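Local coordinates for YueI protein (Bacillus subtilis, PDB 2OHW) that is of unknown function but belongs to the DUF1694 family and folds around a four-stranded mixed sheet flanked by helices, at residues A[26-31]-A[102-107]; A[63-68]-A[108-113]. All coordinates share one frame; numbering follows the deposited sequence.

Contact 1. Residues A[26-31]-A[102-107]; sequences RHLFLG and TPLGIV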
loop_
_atom_site.group_PDB
_atom_site.type_symbol
_atom_site.label_atom_id
_atom_site.label_comp_id
_atom_site.label_asym_id
_atom_site.label_seq_id
_atom_site.Cartn_x
_atom_site.Cartn_y
_atom_site.Cartn_z
ATOM N N ARG A 26 8.018 5.157 -6.923
ATOM C CA ARG A 26 7.659 3.882 -7.527
ATOM C C ARG A 26 8.310 2.721 -6.798
ATOM O O ARG A 26 7.698 1.665 -6.626
ATOM C CB ARG A 26 8.027 3.857 -9.011
ATOM C CG ARG A 26 7.233 4.849 -9.850
ATOM C CD ARG A 26 7.380 4.536 -11.334
ATOM N NE ARG A 26 6.911 5.640 -12.157
ATOM C CZ ARG A 26 5.650 5.818 -12.531
ATOM N NH1 ARG A 26 4.701 4.965 -12.148
ATOM N NH2 ARG A 26 5.332 6.862 -13.287
ATOM N N HIS A 27 9.550 2.919 -6.359
ATOM C CA HIS A 27 10.251 1.873 -5.624
ATOM C C HIS A 27 9.658 1.599 -4.239
ATOM O O HIS A 27 9.794 0.488 -3.728
ATOM C CB HIS A 27 11.745 2.173 -5.534
ATOM C CG HIS A 27 12.439 2.177 -6.864
ATOM N ND1 HIS A 27 13.360 3.139 -7.220
ATOM C CD2 HIS A 27 12.347 1.334 -7.921
ATOM C CE1 HIS A 27 13.808 2.887 -8.439
ATOM N NE2 HIS A 27 13.206 1.799 -8.888
ATOM N N LEU A 28 9.016 2.602 -3.634
ATOM C CA LEU A 28 8.317 2.411 -2.355
ATOM C C LEU A 28 6.904 1.831 -2.551
ATOM O O LEU A 28 6.512 0.875 -1.863
ATOM C CB LEU A 28 8.249 3.716 -1.555
ATOM C CG LEU A 28 7.452 3.677 -0.233
ATOM C CD1 LEU A 28 7.985 2.680 0.771
ATOM C CD2 LEU A 28 7.417 5.072 0.395
ATOM N N PHE A 29 6.151 2.432 -3.474
ATOM C CA PHE A 29 4.725 2.153 -3.621
ATOM C C PHE A 29 4.359 1.091 -4.661
ATOM O O PHE A 29 3.305 1.176 -5.316
ATOM C CB PHE A 29 3.960 3.458 -3.868
ATOM C CG PHE A 29 4.014 4.416 -2.700
ATOM C CD1 PHE A 29 3.298 4.146 -1.534
ATOM C CD2 PHE A 29 4.757 5.581 -2.775
ATOM C CE1 PHE A 29 3.353 5.034 -0.448
ATOM C CE2 PHE A 29 4.804 6.477 -1.705
ATOM C CZ PHE A 29 4.110 6.199 -0.540
ATOM N N LEU A 30 5.225 0.083 -4.789
ATOM C CA LEU A 30 4.956 -1.076 -5.659
ATOM C C LEU A 30 4.671 -0.660 -7.099
ATOM O O LEU A 30 3.841 -1.266 -7.789
ATOM C CB LEU A 30 3.803 -1.927 -5.097
ATOM C CG LEU A 30 4.041 -2.547 -3.716
ATOM C CD1 LEU A 30 2.766 -3.225 -3.195
ATOM C CD2 LEU A 30 5.192 -3.534 -3.764
ATOM N N GLY A 31 5.386 0.374 -7.537
ATOM C CA GLY A 31 5.324 0.850 -8.917
ATOM C C GLY A 31 4.477 2.091 -9.120
ATOM O O GLY A 31 4.550 2.705 -10.187
ATOM N N THR A 102 10.818 -3.083 -0.292
ATOM C CA THR A 102 9.907 -2.086 0.236
ATOM C C THR A 102 9.197 -2.684 1.437
ATOM O O THR A 102 8.865 -3.859 1.425
ATOM C CB THR A 102 8.857 -1.616 -0.811
ATOM O OG1 THR A 102 7.916 -0.754 -0.163
ATOM C CG2 THR A 102 8.064 -2.796 -1.407
ATOM N N PRO A 103 8.934 -1.869 2.468
ATOM C CA PRO A 103 8.207 -2.387 3.629
ATOM C C PRO A 103 6.703 -2.465 3.385
ATOM O O PRO A 103 5.981 -2.939 4.248
ATOM C CB PRO A 103 8.483 -1.323 4.694
ATOM C CG PRO A 103 8.619 -0.062 3.916
ATOM C CD PRO A 103 9.303 -0.450 2.638
ATOM N N LEU A 104 6.229 -1.972 2.241
ATOM C CA LEU A 104 4.781 -1.965 1.956
ATOM C C LEU A 104 4.332 -3.316 1.430
ATOM O O LEU A 104 4.984 -3.891 0.550
ATOM C CB LEU A 104 4.408 -0.819 0.999
ATOM C CG LEU A 104 4.759 0.554 1.600
ATOM C CD1 LEU A 104 4.257 1.650 0.710
ATOM C CD2 LEU A 104 4.210 0.724 3.024
ATOM N N GLY A 105 3.209 -3.804 1.951
ATOM C CA GLY A 105 2.628 -5.094 1.567
ATOM C C GLY A 105 1.530 -4.953 0.533
ATOM O O GLY A 105 1.422 -5.761 -0.380
ATOM N N ILE A 106 0.713 -3.918 0.678
ATOM C CA ILE A 106 -0.412 -3.682 -0.216
ATOM C C ILE A 106 -0.471 -2.193 -0.483
ATOM O O ILE A 106 -0.217 -1.385 0.431
ATOM C CB ILE A 106 -1.737 -4.191 0.423
ATOM C CG1 ILE A 106 -1.895 -5.688 0.126
ATOM C CG2 ILE A 106 -2.934 -3.333 0.032
ATOM C CD1 ILE A 106 -3.014 -6.340 0.867
ATOM N N VAL A 107 -0.727 -1.834 -1.741
ATOM C CA VAL A 107 -0.981 -0.438 -2.113
ATOM C C VAL A 107 -2.235 -0.417 -2.975
ATOM O O VAL A 107 -2.326 -1.160 -3.950
ATOM C CB VAL A 107 0.197 0.167 -2.915
ATOM C CG1 VAL A 107 -0.138 1.561 -3.431
ATOM C CG2 VAL A 107 1.469 0.215 -2.066
#

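Contact 2. Residues A[63-68]-A[108-113]; sequences HNVTLL and IAADIA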
loop_
_atom_site.group_PDB
_atom_site.type_symbol
_atom_site.label_atom_id
_atom_site.label_comp_id
_atom_site.label_asym_id
_atom_site.label_seq_id
_atom_site.Cartn_x
_atom_site.Cartn_y
_atom_site.Cartn_z
ATOM N N HIS A 63 -13.065 4.189 -7.380
ATOM C CA HIS A 63 -13.365 4.193 -8.791
ATOM C C HIS A 63 -12.024 4.048 -9.499
ATOM O O HIS A 63 -11.094 4.824 -9.239
ATOM C CB HIS A 63 -14.092 5.493 -9.167
ATOM C CG HIS A 63 -13.235 6.509 -9.857
ATOM N ND1 HIS A 63 -13.280 6.706 -11.222
ATOM C CD2 HIS A 63 -12.333 7.400 -9.377
ATOM C CE1 HIS A 63 -12.428 7.661 -11.554
ATOM N NE2 HIS A 63 -11.840 8.098 -10.455
ATOM N N ASN A 64 -11.927 3.039 -10.357
ATOM C CA ASN A 64 -10.751 2.814 -11.182
ATOM C C ASN A 64 -9.465 2.774 -10.355
ATOM O O ASN A 64 -8.525 3.529 -10.594
ATOM C CB ASN A 64 -10.689 3.845 -12.315
ATOM C CG ASN A 64 -11.894 3.761 -13.250
ATOM O OD1 ASN A 64 -12.337 4.770 -13.800
ATOM N ND2 ASN A 64 -12.430 2.559 -13.425
ATOM N N VAL A 65 -9.458 1.895 -9.361
ATOM C CA VAL A 65 -8.243 1.616 -8.606
ATOM C C VAL A 65 -7.811 0.181 -8.866
ATOM O O VAL A 65 -8.595 -0.641 -9.362
ATOM C CB VAL A 65 -8.398 1.858 -7.078
ATOM C CG1 VAL A 65 -8.756 3.320 -6.781
ATOM C CG2 VAL A 65 -9.396 0.888 -6.441
ATOM N N THR A 66 -6.557 -0.097 -8.528
ATOM C CA THR A 66 -6.009 -1.445 -8.564
ATOM C C THR A 66 -5.454 -1.776 -7.185
ATOM O O THR A 66 -4.887 -0.914 -6.514
ATOM C CB THR A 66 -4.895 -1.557 -9.614
ATOM O OG1 THR A 66 -5.402 -1.142 -10.895
ATOM C CG2 THR A 66 -4.361 -2.989 -9.731
ATOM N N LEU A 67 -5.610 -3.029 -6.787
ATOM C CA LEU A 67 -4.951 -3.543 -5.600
ATOM C C LEU A 67 -3.571 -4.119 -5.974
ATOM O O LEU A 67 -3.477 -5.145 -6.661
ATOM C CB LEU A 67 -5.843 -4.606 -4.945
ATOM C CG LEU A 67 -5.209 -5.380 -3.793
ATOM C CD1 LEU A 67 -4.945 -4.439 -2.639
ATOM C CD2 LEU A 67 -6.102 -6.545 -3.361
ATOM N N LEU A 68 -2.508 -3.442 -5.543
ATOM C CA LEU A 68 -1.134 -3.882 -5.772
ATOM C C LEU A 68 -0.661 -4.651 -4.533
ATOM O O LEU A 68 -0.840 -4.169 -3.399
ATOM C CB LEU A 68 -0.218 -2.682 -5.996
ATOM C CG LEU A 68 -0.589 -1.726 -7.149
ATOM C CD1 LEU A 68 0.408 -0.576 -7.233
ATOM C CD2 LEU A 68 -0.631 -2.480 -8.476
ATOM N N ILE A 108 -3.207 0.409 -2.597
ATOM C CA ILE A 108 -4.366 0.665 -3.438
ATOM C C ILE A 108 -4.059 1.933 -4.207
ATOM O O ILE A 108 -3.857 2.990 -3.601
ATOM C CB ILE A 108 -5.665 0.801 -2.618
ATOM C CG1 ILE A 108 -5.925 -0.498 -1.839
ATOM C CG2 ILE A 108 -6.865 1.137 -3.536
ATOM C CD1 ILE A 108 -7.031 -0.444 -0.779
ATOM N N ALA A 109 -3.980 1.822 -5.529
ATOM C CA ALA A 109 -3.573 2.948 -6.379
ATOM C C ALA A 109 -4.654 3.260 -7.389
ATOM O O ALA A 109 -5.183 2.359 -8.043
ATOM C CB ALA A 109 -2.269 2.625 -7.095
ATOM N N ALA A 110 -4.957 4.543 -7.526
ATOM C CA ALA A 110 -5.887 5.018 -8.549
ATOM C C ALA A 110 -5.197 5.133 -9.905
ATOM O O ALA A 110 -3.964 5.170 -10.003
ATOM C CB ALA A 110 -6.481 6.356 -8.138
ATOM N N ASP A 111 -5.992 5.204 -10.969
ATOM C CA ASP A 111 -5.401 5.296 -12.308
ATOM C C ASP A 111 -5.085 6.748 -12.693
ATOM O O ASP A 111 -4.483 7.001 -13.746
ATOM C CB ASP A 111 -6.289 4.607 -13.357
ATOM C CG ASP A 111 -7.615 5.300 -13.546
ATOM O OD1 ASP A 111 -8.035 6.045 -12.644
ATOM O OD2 ASP A 111 -8.251 5.095 -14.608
ATOM N N ILE A 112 -5.486 7.683 -11.828
ATOM C CA ILE A 112 -5.175 9.109 -11.973
ATOM C C ILE A 112 -4.712 9.711 -10.642
ATOM O O ILE A 112 -4.804 9.072 -9.594
ATOM C CB ILE A 112 -6.408 9.895 -12.472
ATOM C CG1 ILE A 112 -7.547 9.818 -11.445
ATOM C CG2 ILE A 112 -6.847 9.382 -13.848
ATOM C CD1 ILE A 112 -8.785 10.660 -11.793
ATOM N N ALA A 113 -4.222 10.947 -10.692
ATOM C CA ALA A 113 -3.777 11.655 -9.500
ATOM C C ALA A 113 -4.960 11.972 -8.599
ATOM O O ALA A 113 -5.916 12.624 -9.029
ATOM C CB ALA A 113 -3.037 12.932 -9.896
HETATM O O HOH W 1 -10.209 7.104 -13.525
#

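Contact 1. Residues A[26-31]-A[102-107]
The end of helix 22-28 rests on the turn that leads into strand 104-110, and T102 joins the two. Its CB points at 26-31 and sits by the carbonyl oxygens of H27 and L28. From there OG1, anti to the backbone N (chi1 174°), donates to L28 O at 2.7 Å, in the carbonyl plane and on a lone pair, while the other branch, CG2, meets L30 CD2 at 3.8 Å. The same OG1 accepts from L104 N at 3.2 Å in a nearly straight bond (169°), which makes an ST turn over P103. L28 CD1 lies over this turn, touching P103 CD and L104 CD1. L104 CD1 approaches the F29 ring obliquely and comes within 3.5 Å of F29 CD1. V107 CG2 lies at the edge of that ring and packs on L30 CD1 at 3.8 Å, the two side chains sliding past each other in opposite directions. Y10 of helix 5-12 also touches L28 and F29. A valine in place of T102 has no hydroxyl, so both bonds go, and the helix end would probably be held less firmly to the turn. One buried hydroxyl, giving one bond and taking another, thus satisfies a carbonyl at the helix end and the amide of L104 beside the L28 and L104 methyls, while F29, L30 and V107 form an apolar patch farther from it.

Contact 2. Residues A[63-68]-A[108-113]
V65 bridges I108 and A110 on one face of the sheet: CG2 meets I108 CG2 at 3.9 Å, and CG1, anti to the carbonyl carbon, packs beside A110 CB at 4.0 Å. V65 and A110 are a non-hydrogen-bonded antiparallel pair, as are L67 and I108, so these four side chains share that face. Here L67 CD1 reaches I108 CG1 obliquely, and helices 75-87 and 53-60 touch L67 and I108 respectively. T66 and A109 form the hydrogen-bonded pair between them: T66 N donates to A109 O at 2.9 Å in the carbonyl plane, and A109 N returns a bond to T66 O at 3.0 Å, nearly along the C=O axis. L68 CD1 reaches A109 CB, on the face that carries T66 and A109, at 4.2 Å. Beyond A110 the pairing frays to one weak bond, D111 N to N64 O. The side chains of N64 and D111 run side by side, pointing the same way, with amide and carboxylate planes 60° apart. A water joins them, donating to D111 OD1 at 2.6 Å and to N64 OD1 at 3.2 Å. The chemistry therefore changes along the pair of strands: buried aliphatic carbons and straight backbone bonds hold the middle, whereas at the exposed end two acceptor-bearing side chains are bridged by the protons of a water.

From the N terminus the chain passes helix 5-12 and helix 22-28, then runs through strand 37-42 to strand 65-70 before reaching strand 104-110. Contact 1 closes the longer loop, with 70 residues between 26-31 and 102-107; contact 2 closes one of 39 residues between 63-68 and 108-113. Their segments alternate along the chain, so the loops cross instead of nesting. Both end on strand 104-110, its first half serving contact 1 and its second half contact 2. They meet where V107 O probably accepts from L68 N, and where L68 CD1 packs against L30 O. Together they tie the end of helix 22-28 to two adjacent inner strands of the sheet.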